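Local coordinates for protein alpha-fucosidase (Bifidobacterium bifidum, PDB 2EAB) that probably releases alpha-1,2-linked L-fucose from sugar chains by hydrolysis, this chain being the catalytic portion of a family 95 glycoside hydrolase, at residues E517-S522 with V818-N822; T840-G844 with T886-T890; M779-S785 with N797-P803. All coordinates share one frame; numbering follows the deposited sequence.

Contact 1. Residues E517-S522 with V818-N822; sequences EAYEYS and VARGN. With EDO (1,2-ethanediol), chain I; EDO (1,2-ethanediol), chain G.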
loop_
_atom_site.group_PDB
_atom_site.type_symbol
_atom_site.label_atom_id
_atom_site.label_comp_id
_atom_site.label_asym_id
_atom_site.label_seq_id
_atom_site.Cartn_x
_atom_site.Cartn_y
_atom_site.Cartn_z
ATOM N N GLU A 517 -6.352 6.435 -9.901
ATOM C CA GLU A 517 -4.984 6.803 -10.260
ATOM C C GLU A 517 -4.369 5.874 -11.305
ATOM O O GLU A 517 -3.513 6.299 -12.077
ATOM C CB GLU A 517 -4.093 6.892 -9.025
ATOM C CG GLU A 517 -4.468 8.035 -8.109
ATOM C CD GLU A 517 -3.289 8.669 -7.420
ATOM O OE1 GLU A 517 -2.288 7.967 -7.154
ATOM O OE2 GLU A 517 -3.359 9.884 -7.144
ATOM N N ALA A 518 -4.804 4.617 -11.347
ATOM C CA ALA A 518 -4.323 3.711 -12.386
ATOM C C ALA A 518 -4.623 4.266 -13.772
ATOM O O ALA A 518 -3.816 4.102 -14.693
ATOM C CB ALA A 518 -4.919 2.329 -12.215
ATOM N N TYR A 519 -5.778 4.915 -13.917
ATOM C CA TYR A 519 -6.098 5.615 -15.153
ATOM C C TYR A 519 -5.350 6.945 -15.293
ATOM O O TYR A 519 -4.800 7.240 -16.361
ATOM C CB TYR A 519 -7.607 5.831 -15.326
ATOM C CG TYR A 519 -7.903 6.561 -16.611
ATOM C CD1 TYR A 519 -7.639 5.949 -17.834
ATOM C CD2 TYR A 519 -8.386 7.868 -16.619
ATOM C CE1 TYR A 519 -7.869 6.594 -19.034
ATOM C CE2 TYR A 519 -8.622 8.535 -17.840
ATOM C CZ TYR A 519 -8.359 7.874 -19.029
ATOM O OH TYR A 519 -8.582 8.490 -20.238
ATOM N N GLU A 520 -5.319 7.751 -14.232
ATOM C CA GLU A 520 -4.632 9.050 -14.290
ATOM C C GLU A 520 -3.224 8.922 -14.842
ATOM O O GLU A 520 -2.795 9.725 -15.670
ATOM C CB GLU A 520 -4.461 9.647 -12.907
ATOM C CG GLU A 520 -5.658 10.257 -12.280
ATOM C CD GLU A 520 -5.305 10.857 -10.931
ATOM O OE1 GLU A 520 -4.374 10.333 -10.277
ATOM O OE2 GLU A 520 -5.946 11.839 -10.513
ATOM N N TYR A 521 -2.485 7.939 -14.338
ATOM C CA TYR A 521 -1.079 7.798 -14.670
ATOM C C TYR A 521 -0.819 7.028 -15.974
ATOM O O TYR A 521 0.311 7.031 -16.471
ATOM C CB TYR A 521 -0.338 7.122 -13.522
ATOM C CG TYR A 521 0.003 7.988 -12.327
ATOM C CD1 TYR A 521 1.231 8.643 -12.251
ATOM C CD2 TYR A 521 -0.871 8.104 -11.245
ATOM C CE1 TYR A 521 1.578 9.400 -11.143
ATOM C CE2 TYR A 521 -0.526 8.859 -10.125
ATOM C CZ TYR A 521 0.702 9.500 -10.085
ATOM O OH TYR A 521 1.064 10.243 -8.989
ATOM N N SER A 522 -1.842 6.373 -16.528
ATOM C CA SER A 522 -1.657 5.558 -17.735
ATOM C C SER A 522 -2.360 6.076 -18.985
ATOM O O SER A 522 -1.831 5.942 -20.095
ATOM C CB SER A 522 -2.126 4.125 -17.487
ATOM O OG SER A 522 -3.538 4.083 -17.353
ATOM N N VAL A 818 7.000 8.802 -12.672
ATOM C CA VAL A 818 5.882 8.970 -13.588
ATOM C C VAL A 818 4.958 10.057 -13.066
ATOM O O VAL A 818 4.643 10.104 -11.864
ATOM C CB VAL A 818 5.107 7.643 -13.819
ATOM C CG1 VAL A 818 4.080 7.809 -14.929
ATOM C CG2 VAL A 818 6.061 6.517 -14.177
ATOM N N ALA A 819 4.554 10.936 -13.984
ATOM C CA ALA A 819 3.582 11.986 -13.719
ATOM C C ALA A 819 2.242 11.648 -14.349
ATOM O O ALA A 819 2.166 10.960 -15.374
ATOM C CB ALA A 819 4.088 13.314 -14.258
ATOM N N ARG A 820 1.186 12.148 -13.723
ATOM C CA ARG A 820 -0.156 12.021 -14.268
ATOM C C ARG A 820 -0.208 12.547 -15.707
ATOM O O ARG A 820 0.499 13.495 -16.070
ATOM C CB ARG A 820 -1.159 12.726 -13.359
ATOM C CG ARG A 820 -1.340 11.981 -12.042
ATOM C CD ARG A 820 -2.254 12.732 -11.097
ATOM N NE ARG A 820 -2.313 12.151 -9.754
ATOM C CZ ARG A 820 -1.430 12.409 -8.794
ATOM N NH1 ARG A 820 -0.400 13.215 -9.034
ATOM N NH2 ARG A 820 -1.576 11.859 -7.594
ATOM N N GLY A 821 -1.026 11.901 -16.532
ATOM C CA GLY A 821 -1.013 12.135 -17.978
ATOM C C GLY A 821 -0.088 11.176 -18.706
ATOM O O GLY A 821 -0.068 11.131 -19.944
ATOM N N ASN A 822 0.665 10.398 -17.928
ATOM C CA ASN A 822 1.602 9.388 -18.420
ATOM C C ASN A 822 2.826 10.006 -19.082
ATOM O O ASN A 822 3.046 9.882 -20.300
ATOM C CB ASN A 822 0.925 8.344 -19.319
ATOM C CG ASN A 822 1.700 7.046 -19.372
ATOM O OD1 ASN A 822 2.846 6.975 -18.921
ATOM N ND2 ASN A 822 1.082 6.010 -19.914
HETATM C C1 EDO I . -5.788 11.209 -18.048
HETATM O O1 EDO I . -5.927 11.212 -16.592
HETATM C C2 EDO I . -5.251 9.745 -18.185
HETATM O O2 EDO I . -3.629 10.081 -18.568
HETATM C C1 EDO G . -0.337 11.025 -4.298
HETATM O O1 EDO G . 0.242 12.082 -5.213
HETATM C C2 EDO G . 0.216 9.643 -4.826
HETATM O O2 EDO G . -0.205 9.513 -6.207
#
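Tyr521 and Arg820 bring their CA atoms to 4.3 Å where the helical residues Glu517-Glu520 and the chain after them meet the chain leaving strand 812-819, and Gly821 N closes the approach with a nearly straight bond (2.9 Å) to Glu520 O. Glycine suits this turn: a CB would jam against the carbonyl O of Arg820. Arg820 is the hub. Extended from CG to NE, it runs alongside Glu520, and its NE bonds Glu520 OE1 at 2.8 Å; the carboxylate plane stands perpendicular to the guanidinium, so OE1 is met from above its own plane yet stays close to that of the arginine. Arg820 NH2 reaches Glu517 OE2 at 2.7 Å, a second salt bridge, the Glu517 chain bending at chi2 (-146°) to carry its carboxylate across. Arg820 CG sits over the centre of the Tyr521 ring, 3.8 Å from the centroid, a CH-pi contact, and Tyr521 OH lies over one guanidinium face without bonding it, donating instead to a 1,2-ethanediol that also accepts a bond from Arg820 NH2. Val818 O approaches the ring edge at Tyr521 CE1 (3.2 Å), while Tyr433 meets this ring almost parallel. Asn822 ND2 bonds Ser522 O at 2.9 Å. With an alanine in place of Arg820, the carboxylates of Glu517 and Glu520 would probably be left without their shared cation and the tyrosine face without its aliphatic cover. The salt-bridge network ties the helical family 95 catalytic domain to the C-terminal beta domain beside a polar pocket: a Tris molecule, like the diol probably from the crystallisation liquor, bonds both glutamates, and Glu520 is a calcium ligand in a structure of this protein, though that site is empty of calcium in this model.

Contact 2. Residues T840-G844 with T886-T890; sequences TSNKG and TTAGT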
loop_
_atom_site.group_PDB
_atom_site.type_symbol
_atom_site.label_atom_id
_atom_site.label_comp_id
_atom_site.label_asym_id
_atom_site.label_seq_id
_atom_site.Cartn_x
_atom_site.Cartn_y
_atom_site.Cartn_z
ATOM N N THR A 840 9.486 12.327 -20.903
ATOM C CA THR A 840 9.082 11.402 -21.948
ATOM C C THR A 840 7.565 11.352 -21.982
ATOM O O THR A 840 6.926 10.937 -21.010
ATOM C CB THR A 840 9.630 9.988 -21.700
ATOM O OG1 THR A 840 11.051 10.047 -21.517
ATOM C CG2 THR A 840 9.300 9.077 -22.874
ATOM N N SER A 841 6.978 11.788 -23.091
ATOM C CA SER A 841 5.533 11.721 -23.232
ATOM C C SER A 841 5.146 10.334 -23.715
ATOM O O SER A 841 5.484 9.943 -24.830
ATOM C CB SER A 841 5.040 12.760 -24.228
ATOM O OG SER A 841 3.632 12.688 -24.327
ATOM N N ASN A 842 4.447 9.579 -22.872
ATOM C CA ASN A 842 4.074 8.210 -23.230
ATOM C C ASN A 842 2.739 8.112 -23.966
ATOM O O ASN A 842 2.465 7.110 -24.642
ATOM C CB ASN A 842 4.088 7.304 -21.998
ATOM C CG ASN A 842 5.427 7.314 -21.288
ATOM O OD1 ASN A 842 5.503 7.490 -20.066
ATOM N ND2 ASN A 842 6.494 7.140 -22.049
ATOM N N LYS A 843 1.920 9.157 -23.854
ATOM C CA LYS A 843 0.591 9.157 -24.463
ATOM C C LYS A 843 0.305 10.356 -25.370
ATOM O O LYS A 843 -0.779 10.445 -25.937
ATOM C CB LYS A 843 -0.499 9.027 -23.390
ATOM C CG LYS A 843 -0.506 7.688 -22.644
ATOM C CD LYS A 843 -0.910 6.505 -23.521
ATOM C CE LYS A 843 -2.419 6.398 -23.644
ATOM N NZ LYS A 843 -2.831 5.086 -24.217
ATOM N N GLY A 844 1.260 11.275 -25.502
ATOM C CA GLY A 844 1.093 12.442 -26.375
ATOM C C GLY A 844 0.188 13.537 -25.834
ATOM O O GLY A 844 -0.310 14.370 -26.597
ATOM N N THR A 886 3.035 17.520 -27.214
ATOM C CA THR A 886 3.940 16.382 -27.253
ATOM C C THR A 886 3.408 15.296 -28.173
ATOM O O THR A 886 2.239 15.303 -28.573
ATOM C CB THR A 886 4.185 15.751 -25.859
ATOM O OG1 THR A 886 3.026 15.021 -25.448
ATOM C CG2 THR A 886 4.562 16.790 -24.813
ATOM N N THR A 887 4.294 14.362 -28.496
ATOM C CA THR A 887 3.945 13.181 -29.264
ATOM C C THR A 887 4.403 11.957 -28.492
ATOM O O THR A 887 5.524 11.926 -27.977
ATOM C CB THR A 887 4.615 13.194 -30.640
ATOM O OG1 THR A 887 6.037 13.253 -30.487
ATOM C CG2 THR A 887 4.153 14.393 -31.419
ATOM N N ALA A 888 3.526 10.961 -28.410
ATOM C CA ALA A 888 3.825 9.720 -27.699
ATOM C C ALA A 888 5.115 9.097 -28.217
ATOM O O ALA A 888 5.293 8.943 -29.435
ATOM C CB ALA A 888 2.669 8.744 -27.839
ATOM N N GLY A 889 6.014 8.760 -27.294
ATOM C CA GLY A 889 7.297 8.145 -27.629
ATOM C C GLY A 889 8.470 9.107 -27.626
ATOM O O GLY A 889 9.626 8.680 -27.671
ATOM N N THR A 890 8.179 10.405 -27.556
ATOM C CA THR A 890 9.217 11.434 -27.632
ATOM C C THR A 890 9.633 11.934 -26.248
ATOM O O THR A 890 8.791 12.122 -25.365
ATOM C CB THR A 890 8.767 12.610 -28.534
ATOM O OG1 THR A 890 8.407 12.104 -29.828
ATOM C CG2 THR A 890 9.880 13.638 -28.707
#
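Ser841 and Thr886 face each other hydroxyl to hydroxyl, with Ser841 OG 2.7 Å from Thr886 OG1, close enough for a hydrogen bond, though the geometry does not settle it. The serine's OG is opposite its own backbone N (chi1 -179°), beside the carbonyl carbon, which places it against Thr886 OG1, itself held between N and the carbonyl carbon (chi1 74°). Thr886 OG1 is also bonded to Lys845 O, so one small hydroxyl meets both the serine and the backbone just beyond the loop. Behind the oxygens the carbons are close as well, Ser841 CB lying 3.5 Å from Thr886 CB, a fit that suits the short serine. The methyl of Ala888 comes in at a different place, its CB 3.6 Å from Asn842 O, and rests against the loop of residues 842-844. Gly844 belongs there because its phi is positive and a CB would press against Ala888 N. This is where two neighbouring inner strands of the C-terminal domain's antiparallel sheet, 833-841 and 890-896, meet at their ends: Ser841 N bonds Thr890 O at 2.9 Å and Gly889 N bonds Ser841 O at 2.8 Å. The second of these springs from a type II beta turn, Thr887 to Thr890, with Gly889 at the third position, where a side chain would strike the preceding carbonyl O. Across the base of that turn the hydroxyls of Thr887 and Thr890 lie 2.7 Å apart, OG1 to OG1, alongside the backbone bond of Thr890 N to Thr887 O (3.1 Å). Thr840 CG2 lies 4.0 Å from Thr890 O, while the hydroxyl of Thr840 bonds Thr891 OG1 and its side chain touches Thr824 of the next strand.

Contact 3. Residues M779-S785 with N797-P803; sequences MLLQSNS and NYTNILP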
loop_
_atom_site.group_PDB
_atom_site.type_symbol
_atom_site.label_atom_id
_atom_site.label_comp_id
_atom_site.label_asym_id
_atom_site.label_seq_id
_atom_site.Cartn_x
_atom_site.Cartn_y
_atom_site.Cartn_z
ATOM N N MET A 779 8.322 14.761 -3.013
ATOM C CA MET A 779 9.305 15.839 -2.874
ATOM C C MET A 779 9.914 16.233 -4.213
ATOM O O MET A 779 10.185 17.411 -4.461
ATOM C CB MET A 779 10.409 15.455 -1.893
ATOM C CG MET A 779 9.988 15.582 -0.440
ATOM S SD MET A 779 11.373 15.543 0.700
ATOM C CE MET A 779 11.467 13.775 0.822
ATOM N N LEU A 780 10.119 15.237 -5.069
ATOM C CA LEU A 780 10.829 15.440 -6.329
ATOM C C LEU A 780 9.911 15.712 -7.512
ATOM O O LEU A 780 10.343 16.304 -8.508
ATOM C CB LEU A 780 11.736 14.245 -6.627
ATOM C CG LEU A 780 12.717 13.870 -5.512
ATOM C CD1 LEU A 780 13.511 12.646 -5.921
ATOM C CD2 LEU A 780 13.649 15.027 -5.159
ATOM N N LEU A 781 8.650 15.298 -7.395
ATOM C CA LEU A 781 7.690 15.396 -8.487
ATOM C C LEU A 781 6.276 15.396 -7.937
ATOM O O LEU A 781 5.909 14.498 -7.175
ATOM C CB LEU A 781 7.859 14.216 -9.452
ATOM C CG LEU A 781 6.795 14.076 -10.544
ATOM C CD1 LEU A 781 6.860 15.233 -11.538
ATOM C CD2 LEU A 781 6.932 12.753 -11.265
ATOM N N GLN A 782 5.485 16.390 -8.316
ATOM C CA GLN A 782 4.051 16.355 -8.055
ATOM C C GLN A 782 3.318 16.532 -9.370
ATOM O O GLN A 782 3.848 17.142 -10.304
ATOM C CB GLN A 782 3.646 17.415 -7.026
ATOM C CG GLN A 782 4.002 16.988 -5.604
ATOM C CD GLN A 782 3.980 18.111 -4.584
ATOM O OE1 GLN A 782 3.182 19.045 -4.679
ATOM N NE2 GLN A 782 4.856 18.015 -3.587
ATOM N N SER A 783 2.104 15.997 -9.456
ATOM C CA SER A 783 1.341 16.109 -10.691
ATOM C C SER A 783 -0.167 16.100 -10.464
ATOM O O SER A 783 -0.928 15.795 -11.379
ATOM C CB SER A 783 1.755 15.019 -11.693
ATOM O OG SER A 783 1.475 13.714 -11.210
ATOM N N ASN A 784 -0.589 16.457 -9.253
ATOM C CA ASN A 784 -1.998 16.376 -8.872
ATOM C C ASN A 784 -2.746 17.697 -8.909
ATOM O O ASN A 784 -3.970 17.711 -8.753
ATOM C CB ASN A 784 -2.130 15.821 -7.455
ATOM C CG ASN A 784 -1.643 16.804 -6.409
ATOM O OD1 ASN A 784 -0.460 17.131 -6.372
ATOM N ND2 ASN A 784 -2.547 17.294 -5.574
ATOM N N SER A 785 -2.038 18.807 -9.074
ATOM C CA SER A 785 -2.693 20.100 -8.923
ATOM C C SER A 785 -3.195 20.673 -10.243
ATOM O O SER A 785 -2.934 20.119 -11.310
ATOM C CB SER A 785 -1.783 21.087 -8.202
ATOM O OG SER A 785 -2.529 22.206 -7.768
ATOM N N ASN A 797 -3.552 18.717 -13.633
ATOM C CA ASN A 797 -2.516 17.708 -13.432
ATOM C C ASN A 797 -1.201 18.097 -14.097
ATOM O O ASN A 797 -0.544 17.278 -14.734
ATOM C CB ASN A 797 -3.007 16.322 -13.883
ATOM C CG ASN A 797 -4.137 15.806 -13.017
ATOM O OD1 ASN A 797 -4.429 16.379 -11.972
ATOM N ND2 ASN A 797 -4.774 14.723 -13.445
ATOM N N TYR A 798 -0.813 19.359 -13.935
ATOM C CA TYR A 798 0.446 19.823 -14.498
ATOM C C TYR A 798 1.616 19.127 -13.805
ATOM O O TYR A 798 1.532 18.750 -12.623
ATOM C CB TYR A 798 0.567 21.355 -14.421
ATOM C CG TYR A 798 0.666 21.927 -13.021
ATOM C CD1 TYR A 798 1.902 22.067 -12.392
ATOM C CD2 TYR A 798 -0.469 22.353 -12.339
ATOM C CE1 TYR A 798 2.009 22.598 -11.109
ATOM C CE2 TYR A 798 -0.375 22.889 -11.052
ATOM C CZ TYR A 798 0.867 22.999 -10.447
ATOM O OH TYR A 798 0.997 23.519 -9.178
ATOM N N THR A 799 2.688 18.935 -14.562
ATOM C CA THR A 799 3.897 18.291 -14.077
ATOM C C THR A 799 4.706 19.301 -13.281
ATOM O O THR A 799 5.130 20.320 -13.829
ATOM C CB THR A 799 4.735 17.781 -15.263
ATOM O OG1 THR A 799 3.924 16.958 -16.105
ATOM C CG2 THR A 799 5.953 16.998 -14.795
ATOM N N ASN A 800 4.924 19.019 -11.997
ATOM C CA ASN A 800 5.611 19.941 -11.102
ATOM C C ASN A 800 6.945 19.357 -10.663
ATOM O O ASN A 800 6.995 18.420 -9.858
ATOM C CB ASN A 800 4.717 20.272 -9.902
ATOM C CG ASN A 800 5.279 21.374 -9.030
ATOM O OD1 ASN A 800 6.418 21.815 -9.215
ATOM N ND2 ASN A 800 4.482 21.822 -8.064
ATOM N N ILE A 801 8.017 19.914 -11.222
ATOM C CA ILE A 801 9.378 19.456 -10.996
ATOM C C ILE A 801 9.955 20.050 -9.710
ATOM O O ILE A 801 9.965 21.270 -9.520
ATOM C CB ILE A 801 10.282 19.845 -12.199
ATOM C CG1 ILE A 801 9.728 19.287 -13.520
ATOM C CG2 ILE A 801 11.737 19.447 -11.964
ATOM C CD1 ILE A 801 9.629 17.766 -13.598
ATOM N N LEU A 802 10.444 19.163 -8.842
ATOM C CA LEU A 802 11.101 19.531 -7.581
ATOM C C LEU A 802 10.260 20.474 -6.710
ATOM O O LEU A 802 10.711 21.556 -6.338
ATOM C CB LEU A 802 12.505 20.098 -7.846
ATOM C CG LEU A 802 13.470 19.136 -8.546
ATOM C CD1 LEU A 802 14.755 19.854 -8.928
ATOM C CD2 LEU A 802 13.774 17.902 -7.696
ATOM N N PRO A 803 9.017 20.065 -6.395
ATOM C CA PRO A 803 8.097 20.914 -5.633
ATOM C C PRO A 803 8.428 21.068 -4.146
ATOM O O PRO A 803 7.974 22.019 -3.521
ATOM C CB PRO A 803 6.759 20.193 -5.792
ATOM C CG PRO A 803 7.150 18.758 -5.946
ATOM C CD PRO A 803 8.392 18.785 -6.774
HETATM O O HOH W 1 -5.068 15.259 -9.710
HETATM O O HOH W 2 0.666 19.243 -9.975
#
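Gln782 stretches its chain across the ring of Pro803, with Gln782 NE2 3.4 Å from Pro803 CG; the amide is pinned there by bonds from NE2 to Glu778 O and Ala733 O, and the proline offers a rigid apolar surface for its methylenes. Leu781, its CG anti to the backbone N (chi1 172°), carries CD1 to Thr799 CG2 at 3.8 Å and, less closely, to Ile801 CD1 (4.3 Å). Leu780 and Leu802 meet methyl to methyl, CD2 to CD2, also at 3.8 Å, and both reach Trp829. Here helix 767-780 passes straight into a short strand at the edge of a mixed beta sheet, pairing antiparallel with strand 799-801: Gln782 N bonds Asn800 O and Asn800 N bonds Gln782 O (2.7 Å). One step beyond the pairing, Leu802 N bonds O of Leu780, the last helical residue, from above its carbonyl plane. Beyond the strands, Tyr798 CE2 lies 3.7 Å from Ser785 CB, and the hydroxyls of both residues bond Asp695 OD2, which fixes the ring at its far end. One water sits over the centre of that ring, linking Ser785 N to Tyr798 O; another donates to Asn784 O and Asn797 OD1.

Contact 3 is the buried one, contact 1 is partly buried and contact 2 lies at the surface. Leucines, proline and regular strand pairing dominate contact 3, paired charges and a tyrosine face contact 1, small hydroxyls and glycine turns contact 2. Contacts 1 and 2 reach the same antiparallel sheet and touch directly, Asn822 O lying 2.9 Å from Asn842 N, whereas contact 3 belongs to the mixed sheet and meets contact 1 where Arg820 N probably donates to Ser783 OG. Contacts 2 and 3 do not touch. Contacts 1 and 3 both join a catalytic-domain helix to C-terminal strands, the one through charges, the other through backbone pairing; Asn797 of contact 3 reaches the same Tris-occupied region.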